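Long-range contacts in alpha-L-rhamnosidase (Streptomyces avermitilis, PDB 3W5M), which hydrolyses terminal non-reducing alpha-L-rhamnose residues in alpha-L-rhamnosides, releasing the sugar from citrus flavonoids such as naringin, rutin and hesperidin and from gum arabic: residues 4-10 with 27-33; 87-91 with 101-105; 964-969 with 981-985. The contacts are given in a common frame with arbitrary orientation. Numbering follows the deposited sequence.

Interaction 1: 4-10 with 27-33; sequences LRVTSPS and LSWPMAS
Leu4 to Ser10 runs antiparallel to Leu27 to Ser33, the end-to-end directions lying 150° apart, and the pairing comes in two short sections. Leu4, with chi1 in t, sets CD1 3.9 Å from Met31 CB and 3.8 Å from Ser33 CB. Arg5 and Ala32 form a hydrogen-bonded pair: Arg5 N donates to Ala32 O (3.1 Å) and Ala32 N to Arg5 O (2.9 Å). The Arg5 side chain, chi1 in p and chi2 and chi3 in t, reaches over the partner so that NH1 lies 3.7 Å from Ala32 CB, and a water accepting from Arg5 NH1 (3.1 Å) donates to Ala32 O (3.0 Å). Val6 faces Met31 as a non-hydrogen-bonded pair (CA-CA 4.4 Å); its CG1 reaches Trp29 CB at 3.6 Å and its CG2 Met31 CG at 3.9 Å. Thr7 N then donates to Pro30 O (2.9 Å). This is edge pairing in the N-terminal immunoglobulin-like (fibronectin type 3) domain, where Trp29 continues inward to Tyr43 and Val90 and bonds Gln40 through NE1. Ser8 adopts left-handed helical angles (57/57) that kink the chain, and the register has shifted by one residue when pairing resumes. Pro9 CA approaches Ser28 O at 3.2 Å, a CA-H...O contact. Ser10 N donates to Ser28 O (3.0 Å) and Ser28 N to Ser10 O (2.9 Å), while one water joins Ser10 OG (2.9 Å) and Ser28 OG (3.0 Å); Ser28 OG also hydrogen-bonds Leu72 N.

Interaction 2: 87-91 with 101-105; sequences FWSVR and EWSAP
This contact fastens a proline-ended loop onto an extended strand by serine hydrogen bonds and an arginine-tryptophan overlap, within the N-terminal immunoglobulin-like (fibronectin type 3) domain. Residues 87-91 belong to strand 85-94, whereas 101-105 form the irregular approach to strand 106-110, which pairs with that same strand. The two chains run nearly antiparallel (171° between Trp88 to Arg91 and Glu101 to Pro105), with CA-CA distances of 5.0 Å for Ser89 and Pro105 and 4.7 Å for Arg91 and Trp102. From Trp102 through Pro105 the backbone keeps near polyproline angles, with phi between -51° and -70° and psi between 130° and 149°.

Ser103 is bound three times: its N donates to Val90 O (2.8 Å), its OG (chi1 in p) accepts from Val90 N (3.0 Å), and its O accepts from Ser89 OG (2.7 Å; Ser89 chi1 in t). A water accepts from Ser103 OG (2.7 Å) and donates to Trp88 O (3.0 Å) and Ala104 O (2.9 Å).

Farther along, the Arg91 side chain, chi1 in p and then extended, lies over one face of the Trp102 indole (chi1 in m, chi2 95°). Its CG sits 3.5 Å from the six-membered ring centroid and only 3° off the normal, a CH-pi contact; Arg91 NE is 3.3 Å from Trp102 CZ2. Arg91 NE also bonds Gln44 OE1 on the adjacent strand 40-48. Because serine hydroxyls supply two of the three direct hydrogen bonds, side-chain chemistry here takes over part of what backbone pairing does in a regular sheet.

Interaction 3: 964-969 with 981-985; sequences HGPVST and TCSVP
Pro985 lays its ring against the start of the partner strand: CD is 3.6 Å from Val967 CG2 and 3.4 Å from Pro966 O, while CB is 3.5 Å from His964 O. The His964 imidazole itself leads away (chi1 in m), to touch the loop residues Ser70 and Val71. Gly965, at 118/-173, has backbone angles that would jam a CB against the preceding carbonyl, so glycine is called for where the chain enters strand 965-969. From there it runs antiparallel to strand 981-984, the short axes 170° apart and approaching to 4.6 Å. Strands 965-974 and 977-984 form a beta hairpin in the C-terminal beta-sandwich domain, and these residues lie at the end of the hairpin away from its turn. Ser968 and Ser983 make the hydrogen-bonded pair (CA-CA 4.9 Å), with Ser968 N donating to Ser983 O and Ser983 N to Ser968 O, both at 3.0 Å. Thr969 and Cys982 follow as a non-hydrogen-bonded pair, CA-CA 4.4 Å; their side chains share the face packed on Ile945 of the other sheet, with Thr969 CG2 4.3 Å from Cys982 CB. Ser968 and Ser983 occupy the opposite face, CB to CB 4.1 Å. Towards Pro985 the direct pairing gives way to water: one molecule donates to Pro966 O (2.6 Å) and hydrogen-bonds Ser983 OG (2.9 Å; chi1 in t).

How the interactions relate
Interactions 1 and 2 belong to one N-terminal domain, their centres about 9 Å apart, and meet directly where the two sheets and their loops pack together: Pro9 CB lies 3.6 Å from Trp88 CH2, Val6 CG1 3.7 Å from Ser103 CB, and Trp29 CB 3.8 Å from Val90 CG1. Interaction 3 is far off in sequence, yet its centre is about 14 Å from that of interaction 1. There Pro30 CB packs 3.7 Å from His964 O, so the N- and C-terminal domains abut. Interactions 2 and 3 do not touch, their nearest atoms being about 12 Å apart. All three lie away from the rhamnose-binding sites, the probable catalytic residues and the calcium site.

Interaction 1: 4-10 with 27-33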
loop_
_atom_site.group_PDB
_atom_site.type_symbol
_atom_site.label_atom_id
_atom_site.label_comp_id
_atom_site.label_asym_id
_atom_site.label_seq_id
_atom_site.Cartn_x
_atom_site.Cartn_y
_atom_site.Cartn_z
ATOM N N LEU A 4 -32.018 -20.664 16.036
ATOM C CA LEU A 4 -30.805 -19.902 15.780
ATOM C C LEU A 4 -29.788 -20.832 15.118
ATOM O O LEU A 4 -29.621 -21.954 15.558
ATOM C CB LEU A 4 -30.270 -19.446 17.133
ATOM C CG LEU A 4 -29.449 -18.183 17.350
ATOM C CD1 LEU A 4 -29.855 -17.039 16.428
ATOM C CD2 LEU A 4 -29.591 -17.761 18.804
ATOM N N ARG A 5 -29.117 -20.391 14.061
ATOM C CA ARG A 5 -28.047 -21.216 13.484
ATOM C C ARG A 5 -26.772 -20.405 13.222
ATOM O O ARG A 5 -26.857 -19.237 12.916
ATOM C CB ARG A 5 -28.527 -21.922 12.212
ATOM C CG ARG A 5 -28.463 -21.122 10.930
ATOM C CD ARG A 5 -29.050 -21.925 9.755
ATOM N NE ARG A 5 -28.684 -21.365 8.453
ATOM C CZ ARG A 5 -29.266 -20.306 7.893
ATOM N NH1 ARG A 5 -30.258 -19.675 8.506
ATOM N NH2 ARG A 5 -28.858 -19.865 6.708
ATOM N N VAL A 6 -25.612 -21.041 13.330
ATOM C CA VAL A 6 -24.340 -20.349 13.103
ATOM C C VAL A 6 -24.034 -20.366 11.612
ATOM O O VAL A 6 -24.152 -21.409 10.967
ATOM C CB VAL A 6 -23.200 -20.937 13.965
ATOM C CG1 VAL A 6 -21.827 -20.467 13.481
ATOM C CG2 VAL A 6 -23.409 -20.568 15.441
ATOM N N THR A 7 -23.679 -19.209 11.057
ATOM C CA THR A 7 -23.347 -19.107 9.629
ATOM C C THR A 7 -21.966 -18.479 9.501
ATOM O O THR A 7 -21.673 -17.498 10.183
ATOM C CB THR A 7 -24.349 -18.208 8.855
ATOM O OG1 THR A 7 -24.347 -16.882 9.408
ATOM C CG2 THR A 7 -25.744 -18.748 8.946
ATOM N N SER A 8 -21.122 -19.038 8.646
ATOM C CA SER A 8 -19.807 -18.427 8.333
ATOM C C SER A 8 -18.911 -18.197 9.559
ATOM O O SER A 8 -18.464 -17.063 9.804
ATOM C CB SER A 8 -19.963 -17.114 7.557
ATOM O OG SER A 8 -20.482 -17.363 6.267
ATOM N N PRO A 9 -18.627 -19.259 10.318
ATOM C CA PRO A 9 -17.743 -18.976 11.439
ATOM C C PRO A 9 -16.319 -18.650 10.957
ATOM O O PRO A 9 -15.904 -19.073 9.880
ATOM C CB PRO A 9 -17.791 -20.271 12.251
ATOM C CG PRO A 9 -18.069 -21.343 11.249
ATOM C CD PRO A 9 -18.910 -20.703 10.175
ATOM N N SER A 10 -15.584 -17.867 11.730
ATOM C CA SER A 10 -14.271 -17.416 11.262
ATOM C C SER A 10 -13.257 -17.425 12.394
ATOM O O SER A 10 -13.610 -17.485 13.569
ATOM C CB SER A 10 -14.353 -16.015 10.635
ATOM O OG SER A 10 -14.663 -15.038 11.622
ATOM N N LEU A 27 -12.107 -16.512 17.716
ATOM C CA LEU A 27 -13.147 -17.216 16.971
ATOM C C LEU A 27 -14.401 -16.350 16.923
ATOM O O LEU A 27 -14.722 -15.649 17.908
ATOM C CB LEU A 27 -13.455 -18.529 17.716
ATOM C CG LEU A 27 -12.265 -19.477 17.946
ATOM C CD1 LEU A 27 -12.727 -20.663 18.787
ATOM C CD2 LEU A 27 -11.723 -19.951 16.621
ATOM N N SER A 28 -15.120 -16.387 15.799
ATOM C CA SER A 28 -16.352 -15.612 15.651
ATOM C C SER A 28 -17.459 -16.458 15.043
ATOM O O SER A 28 -17.189 -17.296 14.164
ATOM C CB SER A 28 -16.130 -14.384 14.758
ATOM O OG SER A 28 -15.262 -13.422 15.387
ATOM N N TRP A 29 -18.690 -16.242 15.489
ATOM C CA TRP A 29 -19.851 -16.990 14.956
ATOM C C TRP A 29 -21.071 -16.101 14.688
ATOM O O TRP A 29 -21.980 -16.003 15.512
ATOM C CB TRP A 29 -20.189 -18.235 15.808
ATOM C CG TRP A 29 -20.238 -18.017 17.313
ATOM C CD1 TRP A 29 -21.323 -17.642 18.057
ATOM C CD2 TRP A 29 -19.163 -18.203 18.242
ATOM N NE1 TRP A 29 -20.974 -17.557 19.389
ATOM C CE2 TRP A 29 -19.665 -17.900 19.529
ATOM C CE3 TRP A 29 -17.816 -18.573 18.107
ATOM C CZ2 TRP A 29 -18.880 -17.971 20.681
ATOM C CZ3 TRP A 29 -17.040 -18.685 19.261
ATOM C CH2 TRP A 29 -17.571 -18.363 20.530
ATOM N N PRO A 30 -21.094 -15.452 13.513
ATOM C CA PRO A 30 -22.324 -14.765 13.125
ATOM C C PRO A 30 -23.484 -15.778 13.177
ATOM O O PRO A 30 -23.292 -16.975 12.874
ATOM C CB PRO A 30 -22.050 -14.331 11.672
ATOM C CG PRO A 30 -20.564 -14.441 11.472
ATOM C CD PRO A 30 -20.094 -15.497 12.432
ATOM N N MET A 31 -24.657 -15.333 13.598
ATOM C CA MET A 31 -25.807 -16.231 13.651
ATOM C C MET A 31 -26.948 -15.695 12.781
ATOM O O MET A 31 -27.017 -14.505 12.513
ATOM C CB MET A 31 -26.269 -16.418 15.090
ATOM C CG MET A 31 -25.326 -17.254 15.961
ATOM S SD MET A 31 -25.549 -16.822 17.716
ATOM C CE MET A 31 -24.694 -15.246 17.797
ATOM N N ALA A 32 -27.825 -16.586 12.331
ATOM C CA ALA A 32 -28.986 -16.180 11.525
ATOM C C ALA A 32 -30.252 -16.756 12.115
ATOM O O ALA A 32 -30.246 -17.864 12.652
ATOM C CB ALA A 32 -28.822 -16.633 10.077
ATOM N N SER A 33 -31.337 -15.989 12.052
ATOM C CA SER A 33 -32.628 -16.476 12.556
ATOM C C SER A 33 -33.722 -15.732 11.834
ATOM O O SER A 33 -33.674 -14.500 11.757
ATOM C CB SER A 33 -32.766 -16.214 14.064
ATOM O OG SER A 33 -34.125 -16.276 14.507
HETATM O O HOH W 1 -31.555 -20.220 11.301
HETATM O O HOH W 2 -12.852 -14.223 13.758
#

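Interaction 2: 87-91 with 101-105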
loop_
_atom_site.group_PDB
_atom_site.type_symbol
_atom_site.label_atom_id
_atom_site.label_comp_id
_atom_site.label_asym_id
_atom_site.label_seq_id
_atom_site.Cartn_x
_atom_site.Cartn_y
_atom_site.Cartn_z
ATOM N N PHE A 87 -9.547 -28.551 13.866
ATOM C CA PHE A 87 -10.946 -28.493 13.450
ATOM C C PHE A 87 -11.773 -27.977 14.608
ATOM O O PHE A 87 -11.445 -28.216 15.786
ATOM C CB PHE A 87 -11.429 -29.854 12.955
ATOM C CG PHE A 87 -10.796 -30.285 11.675
ATOM C CD1 PHE A 87 -9.571 -30.934 11.681
ATOM C CD2 PHE A 87 -11.419 -30.035 10.451
ATOM C CE1 PHE A 87 -8.981 -31.338 10.496
ATOM C CE2 PHE A 87 -10.837 -30.437 9.258
ATOM C CZ PHE A 87 -9.617 -31.096 9.284
ATOM N N TRP A 88 -12.780 -27.170 14.292
ATOM C CA TRP A 88 -13.611 -26.620 15.324
ATOM C C TRP A 88 -15.053 -26.449 14.915
ATOM O O TRP A 88 -15.397 -26.392 13.746
ATOM C CB TRP A 88 -13.044 -25.308 15.899
ATOM C CG TRP A 88 -13.191 -24.102 14.990
ATOM C CD1 TRP A 88 -12.517 -23.862 13.847
ATOM C CD2 TRP A 88 -14.088 -23.004 15.182
ATOM N NE1 TRP A 88 -12.949 -22.672 13.286
ATOM C CE2 TRP A 88 -13.896 -22.117 14.104
ATOM C CE3 TRP A 88 -15.021 -22.674 16.177
ATOM C CZ2 TRP A 88 -14.594 -20.905 13.989
ATOM C CZ3 TRP A 88 -15.745 -21.474 16.056
ATOM C CH2 TRP A 88 -15.515 -20.600 14.965
ATOM N N SER A 89 -15.876 -26.340 15.935
ATOM C CA SER A 89 -17.293 -26.234 15.792
ATOM C C SER A 89 -17.778 -25.512 17.023
ATOM O O SER A 89 -17.190 -25.621 18.088
ATOM C CB SER A 89 -17.904 -27.635 15.723
ATOM O OG SER A 89 -19.239 -27.574 15.260
ATOM N N VAL A 90 -18.854 -24.760 16.869
ATOM C CA VAL A 90 -19.479 -24.072 17.992
ATOM C C VAL A 90 -21.010 -24.263 17.912
ATOM O O VAL A 90 -21.577 -24.496 16.825
ATOM C CB VAL A 90 -19.109 -22.556 18.001
ATOM C CG1 VAL A 90 -19.600 -21.838 16.742
ATOM C CG2 VAL A 90 -19.619 -21.856 19.238
ATOM N N ARG A 91 -21.648 -24.180 19.065
ATOM C CA ARG A 91 -23.099 -24.138 19.165
ATOM C C ARG A 91 -23.417 -23.148 20.249
ATOM O O ARG A 91 -22.576 -22.852 21.100
ATOM C CB ARG A 91 -23.718 -25.519 19.471
ATOM C CG ARG A 91 -23.326 -26.115 20.808
ATOM C CD ARG A 91 -24.326 -27.194 21.188
ATOM N NE ARG A 91 -23.909 -27.916 22.379
ATOM C CZ ARG A 91 -24.471 -29.046 22.792
ATOM N NH1 ARG A 91 -25.469 -29.572 22.089
ATOM N NH2 ARG A 91 -24.031 -29.641 23.902
ATOM N N GLU A 101 -27.906 -26.131 16.177
ATOM C CA GLU A 101 -27.055 -27.195 15.622
ATOM C C GLU A 101 -25.595 -26.830 15.946
ATOM O O GLU A 101 -25.292 -25.657 16.229
ATOM C CB GLU A 101 -27.182 -27.276 14.086
ATOM C CG GLU A 101 -28.594 -27.323 13.525
ATOM C CD GLU A 101 -29.152 -28.724 13.487
ATOM O OE1 GLU A 101 -28.894 -29.479 14.450
ATOM O OE2 GLU A 101 -29.856 -29.058 12.500
ATOM N N TRP A 102 -24.705 -27.820 15.910
ATOM C CA TRP A 102 -23.277 -27.519 15.897
ATOM C C TRP A 102 -22.995 -26.930 14.545
ATOM O O TRP A 102 -23.575 -27.387 13.530
ATOM C CB TRP A 102 -22.428 -28.775 16.135
ATOM C CG TRP A 102 -22.431 -29.230 17.575
ATOM C CD1 TRP A 102 -23.243 -30.178 18.138
ATOM C CD2 TRP A 102 -21.572 -28.763 18.627
ATOM N NE1 TRP A 102 -22.947 -30.325 19.470
ATOM C CE2 TRP A 102 -21.925 -29.468 19.797
ATOM C CE3 TRP A 102 -20.531 -27.811 18.690
ATOM C CZ2 TRP A 102 -21.272 -29.267 21.023
ATOM C CZ3 TRP A 102 -19.894 -27.602 19.906
ATOM C CH2 TRP A 102 -20.266 -28.325 21.060
ATOM N N SER A 103 -22.142 -25.904 14.502
ATOM C CA SER A 103 -21.855 -25.271 13.226
ATOM C C SER A 103 -21.198 -26.341 12.381
ATOM O O SER A 103 -20.519 -27.218 12.926
ATOM C CB SER A 103 -20.913 -24.088 13.428
ATOM O OG SER A 103 -19.706 -24.533 14.034
ATOM N N ALA A 104 -21.385 -26.296 11.069
ATOM C CA ALA A 104 -20.681 -27.197 10.180
ATOM C C ALA A 104 -19.178 -27.071 10.502
ATOM O O ALA A 104 -18.654 -25.960 10.591
ATOM C CB ALA A 104 -20.938 -26.816 8.735
ATOM N N PRO A 105 -18.489 -28.209 10.718
ATOM C CA PRO A 105 -17.078 -28.138 11.124
ATOM C C PRO A 105 -16.224 -27.242 10.235
ATOM O O PRO A 105 -16.389 -27.222 9.014
ATOM C CB PRO A 105 -16.622 -29.596 11.021
ATOM C CG PRO A 105 -17.879 -30.366 11.333
ATOM C CD PRO A 105 -18.954 -29.607 10.605
HETATM O O HOH W 3 -17.395 -24.370 12.680
#

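Interaction 3: 964-969 with 981-985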
loop_
_atom_site.group_PDB
_atom_site.type_symbol
_atom_site.label_atom_id
_atom_site.label_comp_id
_atom_site.label_asym_id
_atom_site.label_seq_id
_atom_site.Cartn_x
_atom_site.Cartn_y
_atom_site.Cartn_z
ATOM N N HIS A 964 -20.940 -9.381 13.272
ATOM C CA HIS A 964 -22.107 -10.145 13.706
ATOM C C HIS A 964 -22.980 -10.600 12.522
ATOM O O HIS A 964 -23.920 -11.351 12.715
ATOM C CB HIS A 964 -22.940 -9.328 14.677
ATOM C CG HIS A 964 -22.209 -8.978 15.940
ATOM N ND1 HIS A 964 -22.147 -9.828 17.021
ATOM C CD2 HIS A 964 -21.531 -7.864 16.302
ATOM C CE1 HIS A 964 -21.454 -9.255 17.994
ATOM N NE2 HIS A 964 -21.056 -8.067 17.578
ATOM N N GLY A 965 -22.647 -10.144 11.315
ATOM C CA GLY A 965 -23.423 -10.457 10.098
ATOM C C GLY A 965 -23.992 -9.183 9.473
ATOM O O GLY A 965 -23.684 -8.050 9.921
ATOM N N PRO A 966 -24.846 -9.337 8.449
ATOM C CA PRO A 966 -25.269 -8.140 7.700
ATOM C C PRO A 966 -26.185 -7.184 8.484
ATOM O O PRO A 966 -27.110 -7.609 9.188
ATOM C CB PRO A 966 -25.957 -8.717 6.451
ATOM C CG PRO A 966 -26.389 -10.089 6.845
ATOM C CD PRO A 966 -25.450 -10.578 7.922
ATOM N N VAL A 967 -25.873 -5.900 8.382
ATOM C CA VAL A 967 -26.718 -4.840 8.889
ATOM C C VAL A 967 -27.202 -4.090 7.652
ATOM O O VAL A 967 -26.403 -3.477 6.952
ATOM C CB VAL A 967 -25.958 -3.918 9.844
ATOM C CG1 VAL A 967 -26.837 -2.746 10.276
ATOM C CG2 VAL A 967 -25.522 -4.722 11.065
ATOM N N SER A 968 -28.503 -4.174 7.358
ATOM C CA SER A 968 -29.047 -3.550 6.149
ATOM C C SER A 968 -30.093 -2.487 6.436
ATOM O O SER A 968 -30.802 -2.562 7.442
ATOM C CB SER A 968 -29.635 -4.601 5.221
ATOM O OG SER A 968 -28.643 -5.580 4.956
ATOM N N THR A 969 -30.155 -1.491 5.552
ATOM C CA THR A 969 -31.181 -0.447 5.591
ATOM C C THR A 969 -31.704 -0.178 4.182
ATOM O O THR A 969 -30.996 -0.374 3.197
ATOM C CB THR A 969 -30.692 0.900 6.173
ATOM O OG1 THR A 969 -29.605 1.414 5.382
ATOM C CG2 THR A 969 -30.267 0.771 7.625
ATOM N N THR A 981 -37.098 -0.046 5.992
ATOM C CA THR A 981 -36.944 -1.437 6.412
ATOM C C THR A 981 -35.489 -1.602 6.859
ATOM O O THR A 981 -34.604 -0.849 6.436
ATOM C CB THR A 981 -37.263 -2.454 5.297
ATOM O OG1 THR A 981 -36.501 -2.137 4.129
ATOM C CG2 THR A 981 -38.760 -2.459 4.935
ATOM N N CYS A 982 -35.241 -2.564 7.734
ATOM C CA CYS A 982 -33.873 -2.844 8.113
ATOM C C CYS A 982 -33.738 -4.273 8.553
ATOM O O CYS A 982 -34.732 -4.950 8.845
ATOM C CB CYS A 982 -33.370 -1.847 9.175
ATOM S SG CYS A 982 -34.306 -1.807 10.718
ATOM N N SER A 983 -32.500 -4.747 8.544
ATOM C CA SER A 983 -32.173 -6.096 8.969
ATOM C C SER A 983 -31.052 -5.942 9.990
ATOM O O SER A 983 -30.049 -5.283 9.718
ATOM C CB SER A 983 -31.768 -6.956 7.762
ATOM O OG SER A 983 -31.503 -8.297 8.144
ATOM N N VAL A 984 -31.272 -6.503 11.180
ATOM C CA VAL A 984 -30.382 -6.381 12.337
ATOM C C VAL A 984 -30.041 -7.807 12.770
ATOM O O VAL A 984 -30.941 -8.630 12.958
ATOM C CB VAL A 984 -31.075 -5.622 13.501
ATOM C CG1 VAL A 984 -30.209 -5.595 14.749
ATOM C CG2 VAL A 984 -31.406 -4.197 13.081
ATOM N N PRO A 985 -28.746 -8.142 12.886
ATOM C CA PRO A 985 -28.421 -9.550 13.137
ATOM C C PRO A 985 -28.640 -10.038 14.577
ATOM O O PRO A 985 -28.524 -9.263 15.547
ATOM C CB PRO A 985 -26.922 -9.647 12.778
ATOM C CG PRO A 985 -26.422 -8.259 12.808
ATOM C CD PRO A 985 -27.561 -7.347 12.517
HETATM O O HOH W 4 -29.211 -9.095 9.760
#